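Local coordinates for protein putative glucoamylase (Bacteroides caccae ATCC 43185, PDB 4QT9) that is a putative glucoamylase, an alpha/alpha-toroid hydrolase that probably cleaves glycosidic bonds in glucose-containing carbohydrates, at residues Y228-V239 with K277-F285; L19-V28 with L356-N364. All coordinates share one frame; numbering follows the deposited sequence.

Contact 1 of 2, residues Y228-V239 with K277-F285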
loop_
_atom_site.group_PDB
_atom_site.type_symbol
_atom_site.label_atom_id
_atom_site.label_comp_id
_atom_site.label_asym_id
_atom_site.label_seq_id
_atom_site.Cartn_x
_atom_site.Cartn_y
_atom_site.Cartn_z
ATOM N N TYR A 228 10.972 -12.577 12.872
ATOM C CA TYR A 228 11.398 -11.249 12.383
ATOM C C TYR A 228 12.937 -11.119 12.322
ATOM O O TYR A 228 13.445 -10.643 11.327
ATOM C CB TYR A 228 10.822 -10.139 13.281
ATOM C CG TYR A 228 11.290 -8.738 12.934
ATOM C CD1 TYR A 228 10.716 -8.033 11.881
ATOM C CD2 TYR A 228 12.252 -8.092 13.704
ATOM C CE1 TYR A 228 11.128 -6.742 11.566
ATOM C CE2 TYR A 228 12.675 -6.801 13.397
ATOM C CZ TYR A 228 12.127 -6.137 12.312
ATOM O OH TYR A 228 12.558 -4.872 11.984
ATOM N N HIS A 229 13.669 -11.525 13.376
ATOM C CA HIS A 229 15.123 -11.388 13.460
ATOM C C HIS A 229 15.878 -12.348 12.522
ATOM O O HIS A 229 16.844 -11.910 11.873
ATOM C CB HIS A 229 15.579 -11.544 14.911
ATOM C CG HIS A 229 15.169 -10.369 15.746
ATOM N ND1 HIS A 229 15.703 -9.100 15.523
ATOM C CD2 HIS A 229 14.235 -10.277 16.710
ATOM C CE1 HIS A 229 15.089 -8.292 16.367
ATOM N NE2 HIS A 229 14.204 -8.954 17.109
ATOM N N ASP A 230 15.437 -13.624 12.416
ATOM C CA ASP A 230 16.082 -14.610 11.525
ATOM C C ASP A 230 15.583 -14.515 10.076
ATOM O O ASP A 230 16.371 -14.761 9.168
ATOM C CB ASP A 230 15.865 -16.072 12.016
ATOM C CG ASP A 230 16.374 -16.446 13.407
ATOM O OD1 ASP A 230 16.920 -15.558 14.111
ATOM O OD2 ASP A 230 16.228 -17.628 13.794
ATOM N N GLY A 231 14.283 -14.257 9.872
ATOM C CA GLY A 231 13.653 -14.204 8.550
ATOM C C GLY A 231 13.666 -12.861 7.859
ATOM O O GLY A 231 14.265 -12.725 6.782
ATOM N N TRP A 232 12.981 -11.860 8.432
ATOM C CA TRP A 232 12.984 -10.538 7.792
ATOM C C TRP A 232 14.382 -9.870 7.771
ATOM O O TRP A 232 14.828 -9.383 6.723
ATOM C CB TRP A 232 11.996 -9.589 8.470
ATOM C CG TRP A 232 12.061 -8.167 7.968
ATOM C CD1 TRP A 232 12.657 -7.108 8.583
ATOM C CD2 TRP A 232 11.482 -7.653 6.752
ATOM N NE1 TRP A 232 12.427 -5.951 7.871
ATOM C CE2 TRP A 232 11.743 -6.265 6.718
ATOM C CE3 TRP A 232 10.800 -8.239 5.665
ATOM C CZ2 TRP A 232 11.333 -5.446 5.641
ATOM C CZ3 TRP A 232 10.400 -7.432 4.599
ATOM C CH2 TRP A 232 10.632 -6.047 4.611
ATOM N N ALA A 233 15.032 -9.798 8.938
ATOM C CA ALA A 233 16.305 -9.116 9.108
ATOM C C ALA A 233 17.528 -9.987 8.788
ATOM O O ALA A 233 18.624 -9.443 8.627
ATOM C CB ALA A 233 16.413 -8.600 10.521
ATOM N N GLN A 234 17.339 -11.320 8.686
ATOM C CA GLN A 234 18.411 -12.308 8.474
ATOM C C GLN A 234 19.633 -11.993 9.383
ATOM O O GLN A 234 20.771 -11.868 8.908
ATOM C CB GLN A 234 18.804 -12.418 6.994
ATOM C CG GLN A 234 17.721 -13.074 6.162
ATOM C CD GLN A 234 18.195 -13.249 4.746
ATOM O OE1 GLN A 234 18.415 -12.284 4.033
ATOM N NE2 GLN A 234 18.429 -14.485 4.325
ATOM N N ASN A 235 19.335 -11.772 10.682
ATOM C CA ASN A 235 20.249 -11.513 11.798
ATOM C C ASN A 235 21.187 -10.325 11.548
ATOM O O ASN A 235 22.360 -10.373 11.939
ATOM C CB ASN A 235 21.045 -12.787 12.133
ATOM C CG ASN A 235 20.120 -13.945 12.436
ATOM O OD1 ASN A 235 19.412 -13.948 13.446
ATOM N ND2 ASN A 235 20.000 -14.879 11.498
ATOM N N GLY A 236 20.648 -9.252 10.970
ATOM C CA GLY A 236 21.456 -8.070 10.692
ATOM C C GLY A 236 21.943 -7.914 9.265
ATOM O O GLY A 236 22.425 -6.838 8.920
ATOM N N ALA A 237 21.799 -8.942 8.405
ATOM C CA ALA A 237 22.188 -8.836 6.978
ATOM C C ALA A 237 21.382 -7.728 6.224
ATOM O O ALA A 237 21.796 -7.278 5.164
ATOM C CB ALA A 237 21.980 -10.177 6.285
ATOM N N ILE A 238 20.236 -7.292 6.776
ATOM C CA ILE A 238 19.374 -6.239 6.202
ATOM C C ILE A 238 20.050 -4.855 6.339
ATOM O O ILE A 238 19.618 -3.897 5.710
ATOM C CB ILE A 238 17.963 -6.278 6.894
ATOM C CG1 ILE A 238 16.894 -5.443 6.098
ATOM C CG2 ILE A 238 18.052 -5.875 8.379
ATOM C CD1 ILE A 238 15.434 -5.653 6.519
ATOM N N VAL A 239 21.075 -4.742 7.194
ATOM C CA VAL A 239 21.824 -3.507 7.396
ATOM C C VAL A 239 22.992 -3.544 6.431
ATOM O O VAL A 239 23.830 -4.440 6.532
ATOM C CB VAL A 239 22.287 -3.328 8.867
ATOM C CG1 VAL A 239 23.127 -2.058 9.030
ATOM C CG2 VAL A 239 21.093 -3.329 9.835
ATOM N N LYS A 277 12.047 3.575 15.187
ATOM C CA LYS A 277 13.376 2.990 15.152
ATOM C C LYS A 277 13.354 1.584 15.715
ATOM O O LYS A 277 12.458 1.231 16.483
ATOM C CB LYS A 277 14.388 3.861 15.923
ATOM C CG LYS A 277 14.246 3.831 17.441
ATOM C CD LYS A 277 14.943 5.001 18.136
ATOM C CE LYS A 277 14.071 6.239 18.219
ATOM N NZ LYS A 277 12.835 6.004 19.014
ATOM N N ASP A 278 14.351 0.790 15.347
ATOM C CA ASP A 278 14.543 -0.539 15.890
ATOM C C ASP A 278 16.035 -0.885 15.734
ATOM O O ASP A 278 16.845 -0.026 15.322
ATOM C CB ASP A 278 13.533 -1.568 15.280
ATOM C CG ASP A 278 13.955 -2.344 14.047
ATOM O OD1 ASP A 278 14.620 -1.748 13.156
ATOM O OD2 ASP A 278 13.569 -3.527 13.938
ATOM N N GLU A 279 16.407 -2.112 16.114
ATOM C CA GLU A 279 17.777 -2.657 16.049
ATOM C C GLU A 279 18.445 -2.438 14.670
ATOM O O GLU A 279 19.648 -2.166 14.605
ATOM C CB GLU A 279 17.688 -4.168 16.356
ATOM C CG GLU A 279 19.002 -4.938 16.332
ATOM C CD GLU A 279 18.929 -6.378 16.818
ATOM O OE1 GLU A 279 17.961 -6.723 17.538
ATOM O OE2 GLU A 279 19.861 -7.155 16.503
ATOM N N TYR A 280 17.656 -2.488 13.581
ATOM C CA TYR A 280 18.198 -2.416 12.234
ATOM C C TYR A 280 18.137 -1.046 11.543
ATOM O O TYR A 280 18.720 -0.900 10.465
ATOM C CB TYR A 280 17.506 -3.471 11.371
ATOM C CG TYR A 280 17.538 -4.816 12.059
ATOM C CD1 TYR A 280 18.737 -5.503 12.232
ATOM C CD2 TYR A 280 16.387 -5.354 12.634
ATOM C CE1 TYR A 280 18.780 -6.729 12.897
ATOM C CE2 TYR A 280 16.423 -6.563 13.328
ATOM C CZ TYR A 280 17.618 -7.252 13.444
ATOM O OH TYR A 280 17.649 -8.467 14.074
ATOM N N CYS A 281 17.471 -0.054 12.135
ATOM C CA CYS A 281 17.368 1.269 11.519
ATOM C C CYS A 281 17.177 2.340 12.600
ATOM O O CYS A 281 16.169 2.286 13.311
ATOM C CB CYS A 281 16.240 1.303 10.490
ATOM S SG CYS A 281 16.177 2.824 9.510
ATOM N N PRO A 282 18.119 3.313 12.741
ATOM C CA PRO A 282 17.963 4.353 13.778
ATOM C C PRO A 282 16.775 5.304 13.529
ATOM O O PRO A 282 16.346 5.984 14.473
ATOM C CB PRO A 282 19.297 5.103 13.732
ATOM C CG PRO A 282 19.787 4.901 12.349
ATOM C CD PRO A 282 19.371 3.514 11.975
ATOM N N SER A 283 16.232 5.333 12.279
ATOM C CA SER A 283 15.072 6.148 11.882
ATOM C C SER A 283 14.492 5.678 10.546
ATOM O O SER A 283 15.079 5.947 9.488
ATOM C CB SER A 283 15.447 7.634 11.776
ATOM O OG SER A 283 14.352 8.413 11.303
ATOM N N TYR A 284 13.317 5.022 10.588
ATOM C CA TYR A 284 12.619 4.584 9.373
ATOM C C TYR A 284 12.158 5.817 8.572
ATOM O O TYR A 284 12.204 5.799 7.332
ATOM C CB TYR A 284 11.475 3.605 9.713
ATOM C CG TYR A 284 12.029 2.220 9.993
ATOM C CD1 TYR A 284 12.417 1.381 8.951
ATOM C CD2 TYR A 284 12.277 1.797 11.294
ATOM C CE1 TYR A 284 12.989 0.135 9.197
ATOM C CE2 TYR A 284 12.840 0.546 11.553
ATOM C CZ TYR A 284 13.181 -0.288 10.499
ATOM O OH TYR A 284 13.769 -1.514 10.726
ATOM N N PHE A 285 11.863 6.938 9.273
ATOM C CA PHE A 285 11.494 8.189 8.586
ATOM C C PHE A 285 12.628 8.696 7.662
ATOM O O PHE A 285 12.371 9.043 6.503
ATOM C CB PHE A 285 11.128 9.303 9.597
ATOM C CG PHE A 285 10.671 10.574 8.914
ATOM C CD1 PHE A 285 9.354 10.718 8.490
ATOM C CD2 PHE A 285 11.577 11.594 8.624
ATOM C CE1 PHE A 285 8.940 11.879 7.827
ATOM C CE2 PHE A 285 11.167 12.741 7.947
ATOM C CZ PHE A 285 9.848 12.885 7.565
HETATM O O HOH W 1 13.668 -3.941 9.627
#

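Contact 2 of 2, residues L19-V28 with L356-N364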
loop_
_atom_site.group_PDB
_atom_site.type_symbol
_atom_site.label_atom_id
_atom_site.label_comp_id
_atom_site.label_asym_id
_atom_site.label_seq_id
_atom_site.Cartn_x
_atom_site.Cartn_y
_atom_site.Cartn_z
ATOM N N LEU A 19 -4.653 29.089 -6.510
ATOM C CA LEU A 19 -5.028 27.849 -5.831
ATOM C C LEU A 19 -3.980 27.475 -4.739
ATOM O O LEU A 19 -2.826 27.151 -5.058
ATOM C CB LEU A 19 -5.198 26.700 -6.861
ATOM C CG LEU A 19 -5.828 25.380 -6.357
ATOM C CD1 LEU A 19 -7.355 25.438 -6.391
ATOM C CD2 LEU A 19 -5.373 24.218 -7.209
ATOM N N SER A 20 -4.385 27.542 -3.451
ATOM C CA SER A 20 -3.488 27.229 -2.336
ATOM C C SER A 20 -3.165 25.730 -2.287
ATOM O O SER A 20 -3.891 24.912 -2.875
ATOM C CB SER A 20 -4.076 27.695 -1.002
ATOM O OG SER A 20 -5.144 26.885 -0.537
ATOM N N ASP A 21 -2.067 25.379 -1.583
ATOM C CA ASP A 21 -1.647 23.991 -1.386
ATOM C C ASP A 21 -2.767 23.212 -0.715
ATOM O O ASP A 21 -3.040 22.087 -1.119
ATOM C CB ASP A 21 -0.346 23.903 -0.561
ATOM C CG ASP A 21 0.929 24.276 -1.316
ATOM O OD1 ASP A 21 0.909 24.268 -2.580
ATOM O OD2 ASP A 21 1.955 24.544 -0.650
ATOM N N ASP A 22 -3.460 23.837 0.257
ATOM C CA ASP A 22 -4.587 23.215 0.953
ATOM C C ASP A 22 -5.721 22.920 -0.028
ATOM O O ASP A 22 -6.189 21.784 -0.084
ATOM C CB ASP A 22 -5.072 24.087 2.117
ATOM C CG ASP A 22 -4.795 23.430 3.454
ATOM O OD1 ASP A 22 -5.638 22.597 3.901
ATOM O OD2 ASP A 22 -3.714 23.696 4.031
ATOM N N ALA A 23 -6.071 23.909 -0.868
ATOM C CA ALA A 23 -7.096 23.798 -1.903
ATOM C C ALA A 23 -6.763 22.673 -2.907
ATOM O O ALA A 23 -7.642 21.886 -3.262
ATOM C CB ALA A 23 -7.224 25.128 -2.632
ATOM N N LEU A 24 -5.504 22.607 -3.364
ATOM C CA LEU A 24 -5.028 21.602 -4.312
ATOM C C LEU A 24 -5.112 20.209 -3.685
ATOM O O LEU A 24 -5.586 19.269 -4.328
ATOM C CB LEU A 24 -3.581 21.934 -4.738
ATOM C CG LEU A 24 -2.770 20.861 -5.491
ATOM C CD1 LEU A 24 -3.378 20.567 -6.855
ATOM C CD2 LEU A 24 -1.318 21.306 -5.660
HETATM N N MSE A 25 -4.672 20.080 -2.425
HETATM C CA MSE A 25 -4.723 18.798 -1.733
HETATM C C MSE A 25 -6.161 18.333 -1.544
HETATM O O MSE A 25 -6.444 17.154 -1.757
HETATM C CB MSE A 25 -4.009 18.870 -0.390
HETATM C CG MSE A 25 -2.482 18.934 -0.529
HETATM SE SE MSE A 25 -1.638 18.763 1.205
HETATM C CE MSE A 25 -2.138 20.485 2.016
ATOM N N ASP A 26 -7.076 19.265 -1.220
ATOM C CA ASP A 26 -8.503 18.964 -1.042
ATOM C C ASP A 26 -9.105 18.341 -2.314
ATOM O O ASP A 26 -9.750 17.285 -2.237
ATOM C CB ASP A 26 -9.282 20.228 -0.650
ATOM C CG ASP A 26 -9.629 20.295 0.833
ATOM O OD1 ASP A 26 -10.230 19.306 1.359
ATOM O OD2 ASP A 26 -9.332 21.343 1.467
ATOM N N THR A 27 -8.862 18.977 -3.483
ATOM C CA THR A 27 -9.316 18.491 -4.799
ATOM C C THR A 27 -8.738 17.093 -5.115
ATOM O O THR A 27 -9.495 16.221 -5.530
ATOM C CB THR A 27 -8.920 19.492 -5.904
ATOM O OG1 THR A 27 -9.450 20.768 -5.564
ATOM C CG2 THR A 27 -9.396 19.065 -7.292
ATOM N N VAL A 28 -7.406 16.899 -4.947
ATOM C CA VAL A 28 -6.742 15.618 -5.241
ATOM C C VAL A 28 -7.340 14.536 -4.318
ATOM O O VAL A 28 -7.689 13.451 -4.796
ATOM C CB VAL A 28 -5.188 15.708 -5.154
ATOM C CG1 VAL A 28 -4.518 14.326 -5.297
ATOM C CG2 VAL A 28 -4.653 16.678 -6.213
ATOM N N LEU A 356 4.649 18.416 -3.182
ATOM C CA LEU A 356 3.618 19.394 -3.537
ATOM C C LEU A 356 3.973 20.072 -4.865
ATOM O O LEU A 356 3.076 20.478 -5.604
ATOM C CB LEU A 356 3.423 20.415 -2.415
ATOM C CG LEU A 356 2.476 19.982 -1.298
ATOM C CD1 LEU A 356 2.626 20.847 -0.077
ATOM C CD2 LEU A 356 1.033 20.012 -1.759
ATOM N N GLN A 357 5.283 20.140 -5.189
ATOM C CA GLN A 357 5.814 20.698 -6.431
ATOM C C GLN A 357 5.339 19.862 -7.610
ATOM O O GLN A 357 4.874 20.399 -8.613
ATOM C CB GLN A 357 7.349 20.701 -6.377
ATOM C CG GLN A 357 7.966 21.956 -6.909
ATOM C CD GLN A 357 9.469 21.868 -6.930
ATOM O OE1 GLN A 357 10.108 21.444 -5.953
ATOM N NE2 GLN A 357 10.061 22.285 -8.052
ATOM N N VAL A 358 5.428 18.536 -7.464
ATOM C CA VAL A 358 5.005 17.610 -8.508
ATOM C C VAL A 358 3.479 17.616 -8.585
ATOM O O VAL A 358 2.933 17.655 -9.699
ATOM C CB VAL A 358 5.596 16.204 -8.247
ATOM C CG1 VAL A 358 5.051 15.167 -9.226
ATOM C CG2 VAL A 358 7.114 16.264 -8.334
HETATM N N MSE A 359 2.792 17.658 -7.417
HETATM C CA MSE A 359 1.327 17.679 -7.376
HETATM C C MSE A 359 0.771 18.898 -8.125
HETATM O O MSE A 359 -0.155 18.752 -8.914
HETATM C CB MSE A 359 0.809 17.667 -5.940
HETATM C CG MSE A 359 -0.690 17.371 -5.862
HETATM SE SE MSE A 359 -1.384 17.593 -4.052
HETATM C CE MSE A 359 -0.242 16.430 -3.098
ATOM N N ARG A 360 1.345 20.081 -7.868
ATOM C CA ARG A 360 0.982 21.362 -8.496
ATOM C C ARG A 360 1.217 21.303 -10.027
ATOM O O ARG A 360 0.329 21.725 -10.803
ATOM C CB ARG A 360 1.801 22.497 -7.825
ATOM C CG ARG A 360 1.880 23.851 -8.537
ATOM C CD ARG A 360 0.780 24.809 -8.135
ATOM N NE ARG A 360 0.701 25.012 -6.687
ATOM C CZ ARG A 360 -0.430 25.253 -6.034
ATOM N NH1 ARG A 360 -1.582 25.328 -6.691
ATOM N NH2 ARG A 360 -0.419 25.422 -4.719
ATOM N N HIS A 361 2.386 20.740 -10.445
ATOM C CA HIS A 361 2.779 20.591 -11.859
ATOM C C HIS A 361 1.869 19.590 -12.586
ATOM O O HIS A 361 1.409 19.896 -13.687
ATOM C CB HIS A 361 4.250 20.154 -11.967
ATOM C CG HIS A 361 4.741 19.947 -13.366
ATOM N ND1 HIS A 361 5.122 21.009 -14.161
ATOM C CD2 HIS A 361 4.927 18.796 -14.054
ATOM C CE1 HIS A 361 5.498 20.478 -15.314
ATOM N NE2 HIS A 361 5.402 19.150 -15.294
ATOM N N LEU A 362 1.605 18.396 -11.969
ATOM C CA LEU A 362 0.750 17.372 -12.571
ATOM C C LEU A 362 -0.680 17.896 -12.735
ATOM O O LEU A 362 -1.256 17.751 -13.817
ATOM C CB LEU A 362 0.769 16.059 -11.773
ATOM C CG LEU A 362 2.099 15.319 -11.688
ATOM C CD1 LEU A 362 1.978 14.103 -10.797
ATOM C CD2 LEU A 362 2.634 14.982 -13.061
ATOM N N TYR A 363 -1.219 18.583 -11.711
ATOM C CA TYR A 363 -2.539 19.211 -11.791
ATOM C C TYR A 363 -2.596 20.217 -12.953
ATOM O O TYR A 363 -3.567 20.226 -13.700
ATOM C CB TYR A 363 -2.860 19.909 -10.466
ATOM C CG TYR A 363 -4.272 20.441 -10.396
ATOM C CD1 TYR A 363 -5.347 19.593 -10.141
ATOM C CD2 TYR A 363 -4.544 21.787 -10.637
ATOM C CE1 TYR A 363 -6.660 20.068 -10.146
ATOM C CE2 TYR A 363 -5.852 22.274 -10.638
ATOM C CZ TYR A 363 -6.906 21.411 -10.396
ATOM O OH TYR A 363 -8.190 21.903 -10.375
ATOM N N ASN A 364 -1.541 21.018 -13.147
ATOM C CA ASN A 364 -1.505 22.021 -14.219
ATOM C C ASN A 364 -1.399 21.412 -15.629
ATOM O O ASN A 364 -1.699 22.112 -16.599
ATOM C CB ASN A 364 -0.385 23.027 -13.983
ATOM C CG ASN A 364 -0.706 24.013 -12.881
ATOM O OD1 ASN A 364 -1.873 24.381 -12.644
ATOM N ND2 ASN A 364 0.329 24.478 -12.192
HETATM O O HOH W 2 2.724 23.509 -4.762
#

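Contact 1 of 2, residues Y228-V239 with K277-F285
Tyr228 and Asp278 approach from opposite directions and share a hydrogen bond: the phenol OH donates to Asp278 OD2 at 2.6 Å. It meets OD2 on the syn side, somewhat out of the carboxylate plane, with the ring and carboxylate planes 65° apart. The other oxygen, OD1, takes two donors from opposite faces of its plane. One is Tyr284 OH; the other is the backbone N of Tyr280, which makes an Asx turn within the type I turn Asp278 to Cys281. Water 1 donates to Tyr228 OH and Tyr284 OH, and accepts from Trp232 NE1 at 2.9 Å. Replacing Asp278 by an alanine is likely to leave the Tyr228 and Tyr284 hydroxyls without this acceptor and the Tyr280 N-H without its Asx-turn bond.

Tyr280 reaches across to the end of helix 225-232. Its OH lies at the edge of the His229 imidazole, 2.5 Å from ND1 and almost straight at 169°; either atom could be the donor. His229 CG lies anti to the carbonyl carbon (chi1 -70°), which brings ND1 to this hydroxyl. Ala233 CB sits over one face of the Tyr280 ring, a CH-pi contact 3.6 Å from the centroid, and Glu279 CG covers the opposite face. Ile238 CG2 touches the ring at CG.

Asp278, Tyr228, Tyr284, Trp232 and the water form one polar set, Tyr280 OH and His229 ND1 a second; both probably help hold the rings in place.

Contact 2 of 2, residues L19-V28 with L356-N364
Leu24 lays its CD2 over one face of the Arg360 guanidinium, 4.0 Å above the plane and over its centre. Its other methyl, CD1, reaches Tyr363 CG at 3.7 Å. Leu24 CG meets the selenium of Met359, a selenomethionine. The Arg360 chain bends at chi2 and chi3 (90° and 54°), which folds the guanidinium back across Leu24 toward the start of the other helix. There NH2 forms a salt bridge with Asp21 OD1 at 2.8 Å, which includes a weak, bent hydrogen bond; the two flat groups are not far from parallel. NH1 and NH2 also both give weak bonds to the carbonyl O of Leu19. Water 2 donates to Asp21 OD1 and accepts from Arg360 NE.

Segments 21-28 and 356-364 cross at 66°, their axes 10.7 Å apart at closest approach. This is helix-to-helix packing in the alpha/alpha toroid. It joins the first modelled helix, 21-37, to helix 352-364, and Ile402 of helix 392-406 touches both Val28 and Met359. Ser20 is the N-cap of helix 21-37, its OG accepting from Ala23 N at 3.1 Å.

Below the charged layer the contact is apolar. Met25 CG, also of a selenomethionine, meets Leu356 CD2 at 3.9 Å and the selenium of Met359. Val28 CG2 closes on that selenium too. Leu19 CD2 lies 4.0 Å from Tyr363 CE2, and Thr27 CG2 approaches CE1 of the same ring.

The two contacts are well separated, with centres 36 Å apart and nearest atoms about 13 Å apart, and they do not touch. Along the chain, contact 2 begins at residues 19-28. Both segments of contact 1 follow, and 356-364 comes last, so contact 1 falls wholly within the span that contact 2 bridges. They share no helix. Contact 2 pairs helices 21-37 and 352-364; its segments lie 328 residues apart. Contact 1 ties the end of helix 225-232 to the loop before helix 284-301; its segments are 38 residues apart. Contact 1 therefore closes a short span within the glucoamylase family region, while contact 2 brings the N-terminal helix against a helix of that region.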